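Local structure of AimR transcriptional regulator (Bacillus phage phi3T, 5ZVV) at residues L238-Y250 with A269-W283. The protein activates transcription of the phage aimX locus as a homodimer, apparently favouring lysis, until the arbitrium peptide turns it into an inactive monomer and lysogeny follows. Numbering follows the deposited sequence.
Sequences LIFEDYDEAKKAY and ALCFLSNIWKKENQW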
ATOM      1  N   LEU A 238      -8.591  25.483   1.038  1.00 23.20           N
ATOM      2  CA  LEU A 238      -9.532  26.550   0.710  1.00 24.54           C
ATOM      3  C   LEU A 238      -9.554  26.927  -0.771  1.00 28.45           C
ATOM      4  O   LEU A 238     -10.219  27.903  -1.133  1.00 27.19           O
ATOM      5  CB  LEU A 238      -9.224  27.789   1.550  1.00 25.14           C
ATOM      6  CG  LEU A 238      -9.450  27.661   3.055  1.00 23.62           C
ATOM      7  CD1 LEU A 238      -8.826  28.844   3.778  1.00 20.46           C
ATOM      8  CD2 LEU A 238     -10.940  27.564   3.354  1.00 25.79           C
ATOM      9  N   ILE A 239      -8.873  26.170  -1.636  1.00 27.36           N
ATOM     10  CA  ILE A 239      -8.654  26.610  -3.018  1.00 26.37           C
ATOM     11  C   ILE A 239      -9.976  26.797  -3.755  1.00 31.78           C
ATOM     12  O   ILE A 239     -10.176  27.798  -4.455  1.00 25.98           O
ATOM     13  CB  ILE A 239      -7.734  25.618  -3.757  1.00 26.09           C
ATOM     14  CG1 ILE A 239      -6.292  25.749  -3.262  1.00 18.09           C
ATOM     15  CG2 ILE A 239      -7.801  25.838  -5.264  1.00 24.77           C
ATOM     16  CD1 ILE A 239      -5.344  24.745  -3.880  1.00 16.87           C
ATOM     17  N   PHE A 240     -10.897  25.847  -3.617  1.00 28.76           N
ATOM     18  CA  PHE A 240     -12.141  25.875  -4.374  1.00 26.60           C
ATOM     19  C   PHE A 240     -13.306  26.487  -3.606  1.00 24.36           C
ATOM     20  O   PHE A 240     -14.416  26.542  -4.141  1.00 29.45           O
ATOM     21  CB  PHE A 240     -12.509  24.460  -4.829  1.00 25.95           C
ATOM     22  CG  PHE A 240     -11.449  23.803  -5.661  1.00 29.48           C
ATOM     23  CD1 PHE A 240     -11.367  24.046  -7.023  1.00 32.75           C
ATOM     24  CD2 PHE A 240     -10.524  22.954  -5.079  1.00 31.31           C
ATOM     25  CE1 PHE A 240     -10.385  23.447  -7.791  1.00 36.64           C
ATOM     26  CE2 PHE A 240      -9.542  22.349  -5.840  1.00 36.06           C
ATOM     27  CZ  PHE A 240      -9.471  22.596  -7.199  1.00 34.73           C
ATOM     28  N   GLU A 241     -13.085  26.959  -2.379  1.00 26.50           N
ATOM     29  CA  GLU A 241     -14.158  27.528  -1.568  1.00 33.56           C
ATOM     30  C   GLU A 241     -14.154  29.052  -1.553  1.00 29.42           C
ATOM     31  O   GLU A 241     -15.194  29.675  -1.781  1.00 30.83           O
ATOM     32  CB  GLU A 241     -14.071  27.003  -0.130  1.00 33.57           C
ATOM     33  CG  GLU A 241     -14.347  25.520   0.015  1.00 33.92           C
ATOM     34  CD  GLU A 241     -14.337  25.067   1.462  1.00 41.72           C
ATOM     35  OE1 GLU A 241     -14.264  25.934   2.359  1.00 41.26           O
ATOM     36  OE2 GLU A 241     -14.403  23.843   1.701  1.00 44.22           O
ATOM     37  N   ASP A 242     -13.004  29.667  -1.286  1.00 27.17           N
ATOM     38  CA  ASP A 242     -12.932  31.109  -1.068  1.00 29.24           C
ATOM     39  C   ASP A 242     -11.548  31.586  -1.478  1.00 25.72           C
ATOM     40  O   ASP A 242     -10.545  31.117  -0.932  1.00 25.82           O
ATOM     41  CB  ASP A 242     -13.213  31.445   0.403  1.00 25.53           C
ATOM     42  CG  ASP A 242     -13.395  32.933   0.650  1.00 28.69           C
ATOM     43  OD1 ASP A 242     -12.730  33.753  -0.013  1.00 30.92           O
ATOM     44  OD2 ASP A 242     -14.211  33.286   1.527  1.00 40.48           O
ATOM     45  N   TYR A 243     -11.494  32.522  -2.429  1.00 26.81           N
ATOM     46  CA  TYR A 243     -10.203  33.032  -2.881  1.00 23.59           C
ATOM     47  C   TYR A 243      -9.502  33.807  -1.774  1.00 24.45           C
ATOM     48  O   TYR A 243      -8.322  33.574  -1.492  1.00 20.40           O
ATOM     49  CB  TYR A 243     -10.380  33.917  -4.116  1.00 25.09           C
ATOM     50  CG  TYR A 243      -9.082  34.549  -4.568  1.00 27.14           C
ATOM     51  CD1 TYR A 243      -8.152  33.818  -5.296  1.00 22.61           C
ATOM     52  CD2 TYR A 243      -8.774  35.865  -4.250  1.00 24.12           C
ATOM     53  CE1 TYR A 243      -6.958  34.382  -5.701  1.00 19.87           C
ATOM     54  CE2 TYR A 243      -7.580  36.438  -4.654  1.00 24.62           C
ATOM     55  CZ  TYR A 243      -6.677  35.690  -5.378  1.00 22.68           C
ATOM     56  OH  TYR A 243      -5.488  36.249  -5.782  1.00 22.02           O
ATOM     57  N   ASP A 244     -10.221  34.728  -1.129  1.00 26.39           N
ATOM     58  CA  ASP A 244      -9.594  35.636  -0.174  1.00 27.33           C
ATOM     59  C   ASP A 244      -9.081  34.898   1.058  1.00 23.75           C
ATOM     60  O   ASP A 244      -8.019  35.239   1.592  1.00 23.49           O
ATOM     61  CB  ASP A 244     -10.591  36.726   0.218  1.00 27.41           C
ATOM     62  CG  ASP A 244     -11.161  37.447  -0.989  1.00 28.27           C
ATOM     63  OD1 ASP A 244     -10.444  38.274  -1.584  1.00 25.45           O
ATOM     64  OD2 ASP A 244     -12.320  37.164  -1.357  1.00 33.57           O
ATOM     65  N   GLU A 245      -9.810  33.881   1.521  1.00 24.82           N
ATOM     66  CA  GLU A 245      -9.370  33.147   2.704  1.00 26.01           C
ATOM     67  C   GLU A 245      -8.185  32.241   2.389  1.00 22.34           C
ATOM     68  O   GLU A 245      -7.230  32.164   3.173  1.00 28.49           O
ATOM     69  CB  GLU A 245     -10.533  32.343   3.287  1.00 27.58           C
ATOM     70  CG  GLU A 245     -11.590  33.211   3.951  1.00 29.10           C
ATOM     71  CD  GLU A 245     -11.016  34.061   5.072  1.00 36.47           C
ATOM     72  OE1 GLU A 245     -10.195  33.536   5.853  1.00 35.06           O
ATOM     73  OE2 GLU A 245     -11.378  35.254   5.164  1.00 38.42           O
ATOM     74  N   ALA A 246      -8.231  31.547   1.248  1.00 22.65           N
ATOM     75  CA  ALA A 246      -7.082  30.757   0.814  1.00 24.64           C
ATOM     76  C   ALA A 246      -5.842  31.631   0.682  1.00 21.07           C
ATOM     77  O   ALA A 246      -4.771  31.299   1.207  1.00 18.86           O
ATOM     78  CB  ALA A 246      -7.392  30.061  -0.513  1.00 22.50           C
ATOM     79  N   LYS A 247      -5.981  32.766  -0.007  1.00 18.15           N
ATOM     80  CA  LYS A 247      -4.864  33.692  -0.153  1.00 20.52           C
ATOM     81  C   LYS A 247      -4.375  34.183   1.203  1.00 23.06           C
ATOM     82  O   LYS A 247      -3.172  34.379   1.402  1.00 20.57           O
ATOM     83  CB  LYS A 247      -5.280  34.870  -1.034  1.00 23.59           C
ATOM     84  CG  LYS A 247      -4.190  35.906  -1.251  1.00 20.76           C
ATOM     85  CD  LYS A 247      -4.701  37.065  -2.096  1.00 24.40           C
ATOM     86  CE  LYS A 247      -3.596  38.069  -2.389  1.00 30.09           C
ATOM     87  NZ  LYS A 247      -4.086  39.225  -3.189  1.00 33.72           N
ATOM     88  N   LYS A 248      -5.294  34.372   2.155  1.00 29.69           N
ATOM     89  CA  LYS A 248      -4.894  34.854   3.473  1.00 23.42           C
ATOM     90  C   LYS A 248      -4.071  33.808   4.217  1.00 23.02           C
ATOM     91  O   LYS A 248      -3.092  34.147   4.895  1.00 24.73           O
ATOM     92  CB  LYS A 248      -6.131  35.254   4.278  1.00 29.77           C
ATOM     93  CG  LYS A 248      -5.828  36.145   5.473  1.00 35.66           C
ATOM     94  CD  LYS A 248      -7.070  36.904   5.931  1.00 44.55           C
ATOM     95  CE  LYS A 248      -8.148  35.960   6.429  1.00 38.14           C
ATOM     96  NZ  LYS A 248      -9.349  36.690   6.929  1.00 53.53           N
ATOM     97  N   ALA A 249      -4.441  32.531   4.096  1.00 19.88           N
ATOM     98  CA  ALA A 249      -3.647  31.475   4.725  1.00 24.82           C
ATOM     99  C   ALA A 249      -2.279  31.346   4.062  1.00 20.35           C
ATOM    100  O   ALA A 249      -1.244  31.285   4.745  1.00 23.83           O
ATOM    101  CB  ALA A 249      -4.405  30.147   4.669  1.00 22.27           C
ATOM    102  N   TYR A 250      -2.258  31.298   2.725  1.00 17.82           N
ATOM    103  CA  TYR A 250      -0.996  31.285   1.991  1.00 20.96           C
ATOM    104  C   TYR A 250      -0.079  32.408   2.456  1.00 20.33           C
ATOM    105  O   TYR A 250       1.092  32.180   2.777  1.00 21.04           O
ATOM    106  CB  TYR A 250      -1.257  31.411   0.489  1.00 18.54           C
ATOM    107  CG  TYR A 250      -1.829  30.176  -0.161  1.00 17.31           C
ATOM    108  CD1 TYR A 250      -1.455  28.906   0.259  1.00 18.58           C
ATOM    109  CD2 TYR A 250      -2.742  30.282  -1.201  1.00 17.51           C
ATOM    110  CE1 TYR A 250      -1.977  27.775  -0.342  1.00 19.82           C
ATOM    111  CE2 TYR A 250      -3.269  29.160  -1.804  1.00 17.08           C
ATOM    112  CZ  TYR A 250      -2.884  27.911  -1.373  1.00 18.11           C
ATOM    113  OH  TYR A 250      -3.413  26.798  -1.980  1.00 19.22           O
ATOM    114  N   ALA A 269       1.696  28.282  -5.084  1.00 16.75           N
ATOM    115  CA  ALA A 269       0.353  28.111  -4.539  1.00 18.85           C
ATOM    116  C   ALA A 269      -0.519  29.319  -4.852  1.00 21.16           C
ATOM    117  O   ALA A 269      -1.681  29.171  -5.255  1.00 19.61           O
ATOM    118  CB  ALA A 269       0.421  27.876  -3.029  1.00 15.99           C
ATOM    119  N   LEU A 270       0.028  30.526  -4.680  1.00 20.06           N
ATOM    120  CA  LEU A 270      -0.743  31.727  -4.982  1.00 17.53           C
ATOM    121  C   LEU A 270      -0.982  31.876  -6.478  1.00 19.25           C
ATOM    122  O   LEU A 270      -2.018  32.408  -6.891  1.00 21.30           O
ATOM    123  CB  LEU A 270      -0.030  32.960  -4.430  1.00 17.56           C
ATOM    124  CG  LEU A 270      -0.070  33.125  -2.912  1.00 17.56           C
ATOM    125  CD1 LEU A 270       0.981  34.122  -2.445  1.00 21.66           C
ATOM    126  CD2 LEU A 270      -1.462  33.565  -2.477  1.00 18.53           C
ATOM    127  N   CYS A 271      -0.037  31.412  -7.296  1.00 20.97           N
ATOM    128  CA  CYS A 271      -0.188  31.477  -8.744  1.00 20.21           C
ATOM    129  C   CYS A 271      -1.294  30.545  -9.216  1.00 20.43           C
ATOM    130  O   CYS A 271      -2.141  30.929 -10.034  1.00 21.31           O
ATOM    131  CB  CYS A 271       1.142  31.130  -9.416  1.00 26.65           C
ATOM    132  SG  CYS A 271       1.121  31.236 -11.210  1.00 18.82           S
ATOM    133  N   PHE A 272      -1.303  29.313  -8.703  1.00 19.34           N
ATOM    134  CA  PHE A 272      -2.396  28.399  -9.008  1.00 22.32           C
ATOM    135  C   PHE A 272      -3.726  28.963  -8.529  1.00 19.20           C
ATOM    136  O   PHE A 272      -4.732  28.903  -9.243  1.00 15.95           O
ATOM    137  CB  PHE A 272      -2.142  27.033  -8.375  1.00 22.21           C
ATOM    138  CG  PHE A 272      -3.168  26.001  -8.748  1.00 20.06           C
ATOM    139  CD1 PHE A 272      -3.161  25.428 -10.010  1.00 18.20           C
ATOM    140  CD2 PHE A 272      -4.142  25.609  -7.844  1.00 26.25           C
ATOM    141  CE1 PHE A 272      -4.106  24.477 -10.362  1.00 21.37           C
ATOM    142  CE2 PHE A 272      -5.091  24.658  -8.188  1.00 21.49           C
ATOM    143  CZ  PHE A 272      -5.070  24.093  -9.450  1.00 21.37           C
ATOM    144  N   LEU A 273      -3.750  29.513  -7.312  1.00 20.54           N
ATOM    145  CA  LEU A 273      -4.986  30.076  -6.778  1.00 18.12           C
ATOM    146  C   LEU A 273      -5.529  31.181  -7.680  1.00 21.19           C
ATOM    147  O   LEU A 273      -6.698  31.148  -8.092  1.00 22.38           O
ATOM    148  CB  LEU A 273      -4.744  30.611  -5.369  1.00 16.29           C
ATOM    149  CG  LEU A 273      -5.970  31.189  -4.666  1.00 24.26           C
ATOM    150  CD1 LEU A 273      -6.980  30.092  -4.344  1.00 19.40           C
ATOM    151  CD2 LEU A 273      -5.559  31.948  -3.411  1.00 22.74           C
ATOM    152  N   SER A 274      -4.690  32.175  -7.996  1.00 18.10           N
ATOM    153  CA  SER A 274      -5.163  33.315  -8.774  1.00 18.67           C
ATOM    154  C   SER A 274      -5.496  32.917 -10.206  1.00 20.85           C
ATOM    155  O   SER A 274      -6.390  33.513 -10.817  1.00 19.72           O
ATOM    156  CB  SER A 274      -4.128  34.441  -8.750  1.00 22.35           C
ATOM    157  OG  SER A 274      -2.904  34.035  -9.339  1.00 25.75           O
ATOM    158  N   ASN A 275      -4.792  31.925 -10.757  1.00 19.17           N
ATOM    159  CA  ASN A 275      -5.190  31.375 -12.050  1.00 21.75           C
ATOM    160  C   ASN A 275      -6.564  30.725 -11.969  1.00 23.36           C
ATOM    161  O   ASN A 275      -7.394  30.890 -12.872  1.00 23.57           O
ATOM    162  CB  ASN A 275      -4.159  30.358 -12.533  1.00 20.48           C
ATOM    163  CG  ASN A 275      -2.898  31.010 -13.050  1.00 22.74           C
ATOM    164  OD1 ASN A 275      -2.887  32.196 -13.380  1.00 19.88           O
ATOM    165  ND2 ASN A 275      -1.827  30.232 -13.133  1.00 17.89           N
ATOM    166  N   ILE A 276      -6.820  29.981 -10.890  1.00 23.09           N
ATOM    167  CA  ILE A 276      -8.109  29.315 -10.711  1.00 19.53           C
ATOM    168  C   ILE A 276      -9.233  30.340 -10.657  1.00 21.92           C
ATOM    169  O   ILE A 276     -10.266  30.193 -11.322  1.00 20.41           O
ATOM    170  CB  ILE A 276      -8.087  28.436  -9.447  1.00 21.18           C
ATOM    171  CG1 ILE A 276      -7.312  27.146  -9.701  1.00 20.39           C
ATOM    172  CG2 ILE A 276      -9.505  28.121  -8.973  1.00 18.36           C
ATOM    173  CD1 ILE A 276      -7.922  26.293 -10.778  1.00 22.71           C
ATOM    174  N   TRP A 277      -9.049  31.394  -9.869  1.00 24.24           N
ATOM    175  CA  TRP A 277     -10.099  32.385  -9.685  1.00 23.57           C
ATOM    176  C   TRP A 277      -9.987  33.559 -10.648  1.00 26.59           C
ATOM    177  O   TRP A 277     -10.777  34.504 -10.541  1.00 21.65           O
ATOM    178  CB  TRP A 277     -10.096  32.885  -8.240  1.00 21.55           C
ATOM    179  CG  TRP A 277     -10.475  31.812  -7.269  1.00 23.63           C
ATOM    180  CD1 TRP A 277      -9.658  30.853  -6.748  1.00 21.42           C
ATOM    181  CD2 TRP A 277     -11.773  31.581  -6.712  1.00 23.89           C
ATOM    182  NE1 TRP A 277     -10.364  30.042  -5.894  1.00 24.79           N
ATOM    183  CE2 TRP A 277     -11.666  30.467  -5.855  1.00 28.91           C
ATOM    184  CE3 TRP A 277     -13.014  32.209  -6.852  1.00 28.47           C
ATOM    185  CZ2 TRP A 277     -12.754  29.967  -5.142  1.00 22.01           C
ATOM    186  CZ3 TRP A 277     -14.094  31.711  -6.140  1.00 29.38           C
ATOM    187  CH2 TRP A 277     -13.956  30.601  -5.299  1.00 27.29           C
ATOM    188  N   LYS A 278      -9.042  33.509 -11.587  1.00 25.19           N
ATOM    189  CA  LYS A 278      -8.802  34.585 -12.546  1.00 27.11           C
ATOM    190  C   LYS A 278      -8.675  35.930 -11.833  1.00 27.61           C
ATOM    191  O   LYS A 278      -9.310  36.923 -12.193  1.00 30.97           O
ATOM    192  CB  LYS A 278      -9.888  34.607 -13.623  1.00 32.28           C
ATOM    193  CG  LYS A 278      -9.938  33.301 -14.408  1.00 34.20           C
ATOM    194  CD  LYS A 278     -10.960  33.312 -15.529  1.00 44.18           C
ATOM    195  CE  LYS A 278     -11.068  31.925 -16.156  1.00 49.87           C
ATOM    196  NZ  LYS A 278     -12.070  31.860 -17.254  1.00 59.51           N
ATOM    197  N   LYS A 279      -7.841  35.942 -10.798  1.00 23.21           N
ATOM    198  CA  LYS A 279      -7.494  37.145 -10.063  1.00 20.46           C
ATOM    199  C   LYS A 279      -6.108  37.631 -10.480  1.00 27.81           C
ATOM    200  O   LYS A 279      -5.377  36.956 -11.209  1.00 27.91           O
ATOM    201  CB  LYS A 279      -7.537  36.881  -8.556  1.00 26.87           C
ATOM    202  CG  LYS A 279      -8.877  36.362  -8.065  1.00 25.23           C
ATOM    203  CD  LYS A 279      -9.944  37.438  -8.139  1.00 25.39           C
ATOM    204  CE  LYS A 279     -11.316  36.872  -7.832  1.00 26.89           C
ATOM    205  NZ  LYS A 279     -12.353  37.932  -7.831  1.00 37.66           N
ATOM    206  N   GLU A 280      -5.753  38.821 -10.000  1.00 27.61           N
ATOM    207  CA  GLU A 280      -4.465  39.416 -10.335  1.00 30.14           C
ATOM    208  C   GLU A 280      -3.328  38.513  -9.868  1.00 29.21           C
ATOM    209  O   GLU A 280      -3.192  38.232  -8.674  1.00 29.49           O
ATOM    210  CB  GLU A 280      -4.352  40.802  -9.703  1.00 31.95           C
ATOM    211  CG  GLU A 280      -3.072  41.545 -10.040  1.00 50.32           C
ATOM    212  CD  GLU A 280      -3.093  42.985  -9.562  1.00 54.48           C
ATOM    213  OE1 GLU A 280      -4.121  43.667  -9.766  1.00 58.19           O
ATOM    214  OE2 GLU A 280      -2.085  43.432  -8.975  1.00 54.34           O
ATOM    215  N   ASN A 281      -2.518  38.052 -10.817  1.00 30.79           N
ATOM    216  CA  ASN A 281      -1.469  37.069 -10.568  1.00 28.69           C
ATOM    217  C   ASN A 281      -0.120  37.778 -10.559  1.00 31.03           C
ATOM    218  O   ASN A 281       0.378  38.190 -11.612  1.00 24.61           O
ATOM    219  CB  ASN A 281      -1.503  35.969 -11.628  1.00 26.45           C
ATOM    220  CG  ASN A 281      -0.671  34.757 -11.246  1.00 26.02           C
ATOM    221  OD1 ASN A 281       0.237  34.841 -10.419  1.00 22.60           O
ATOM    222  ND2 ASN A 281      -0.986  33.617 -11.847  1.00 25.42           N
ATOM    223  N   GLN A 282       0.471  37.907  -9.375  1.00 29.15           N
ATOM    224  CA  GLN A 282       1.803  38.471  -9.223  1.00 29.40           C
ATOM    225  C   GLN A 282       2.882  37.409  -9.085  1.00 26.89           C
ATOM    226  O   GLN A 282       4.055  37.760  -8.935  1.00 29.32           O
ATOM    227  CB  GLN A 282       1.856  39.388  -8.000  1.00 30.64           C
ATOM    228  CG  GLN A 282       0.804  40.472  -7.969  1.00 37.93           C
ATOM    229  CD  GLN A 282       0.818  41.232  -6.662  1.00 46.56           C
ATOM    230  OE1 GLN A 282       1.272  40.718  -5.639  1.00 50.63           O
ATOM    231  NE2 GLN A 282       0.330  42.466  -6.688  1.00 52.92           N
ATOM    232  N   TRP A 283       2.521  36.126  -9.139  1.00 21.29           N
ATOM    233  CA  TRP A 283       3.417  35.054  -8.725  1.00 24.41           C
ATOM    234  C   TRP A 283       3.790  34.116  -9.866  1.00 22.59           C
ATOM    235  O   TRP A 283       4.256  33.001  -9.616  1.00 22.01           O
ATOM    236  CB  TRP A 283       2.787  34.274  -7.573  1.00 20.94           C
ATOM    237  CG  TRP A 283       2.384  35.161  -6.439  1.00 20.97           C
ATOM    238  CD1 TRP A 283       3.172  35.589  -5.412  1.00 18.87           C
ATOM    239  CD2 TRP A 283       1.099  35.751  -6.233  1.00 21.80           C
ATOM    240  NE1 TRP A 283       2.455  36.406  -4.576  1.00 24.20           N
ATOM    241  CE2 TRP A 283       1.176  36.519  -5.056  1.00 28.40           C
ATOM    242  CE3 TRP A 283      -0.114  35.702  -6.928  1.00 25.20           C
ATOM    243  CZ2 TRP A 283       0.087  37.231  -4.556  1.00 22.60           C
ATOM    244  CZ3 TRP A 283      -1.193  36.407  -6.430  1.00 22.72           C
ATOM    245  CH2 TRP A 283      -1.085  37.162  -5.257  1.00 24.15           C
TER
HETATM  246  O   HOH W   1      -2.951  26.972  -4.644  1.00 16.51           O
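Tyr-243 is pressed between Lys-279, Trp-277 and Leu-273, with CB of Ser-274 beside its hydroxyl. CG of Lys-279 sits over the centre of one face of its ring, 3.5 Å from CZ of Tyr-243; the lysine CG stands anti to its carbonyl carbon, which sets it there, and the chain bends at the next bond. CD1 of Tyr-243 meets CG of Leu-273 at 3.5 Å. Trp-277 comes in with CD1 at the tyrosine edge, the two rings oblique at 56°, while CB of Tyr-243 rests on the face of the indole five-membered ring. That indole reaches across to the turn before helix 243-252: NE1 of Trp-277 donates to O of Ile-239 at 2.7 Å, with the oxygen in the indole plane and the nitrogen nearly on the extension of the C=O bond, the N-H itself somewhat bent (152°). The bond and the tyrosine CB together fix how the indole is turned.

Deeper in, Leu-273 is a knob in a hole made by Tyr-243, Ala-246, Lys-247 and Tyr-250; CG anti to its backbone N carries the branch into the hole, and CD2 of Leu-273 ends 3.5 Å from N of Lys-247. Next, Ala-269 CB covers one face of the Tyr-250 ring, 3.6 Å from CE1, and a water donates to both Tyr-250 OH and Ala-269 O. That hydroxyl also bonds Asn-236. Ile-239 CG2 meets CE2 of Phe-272, which packs on Leu-362 of helix 361-369.

Segments 243-250 and 269-277 run antiparallel at 172°, their axes 10.3 Å apart: a helical hairpin of the kind that builds TPR-like superhelices, consistent with the family's TPR clan.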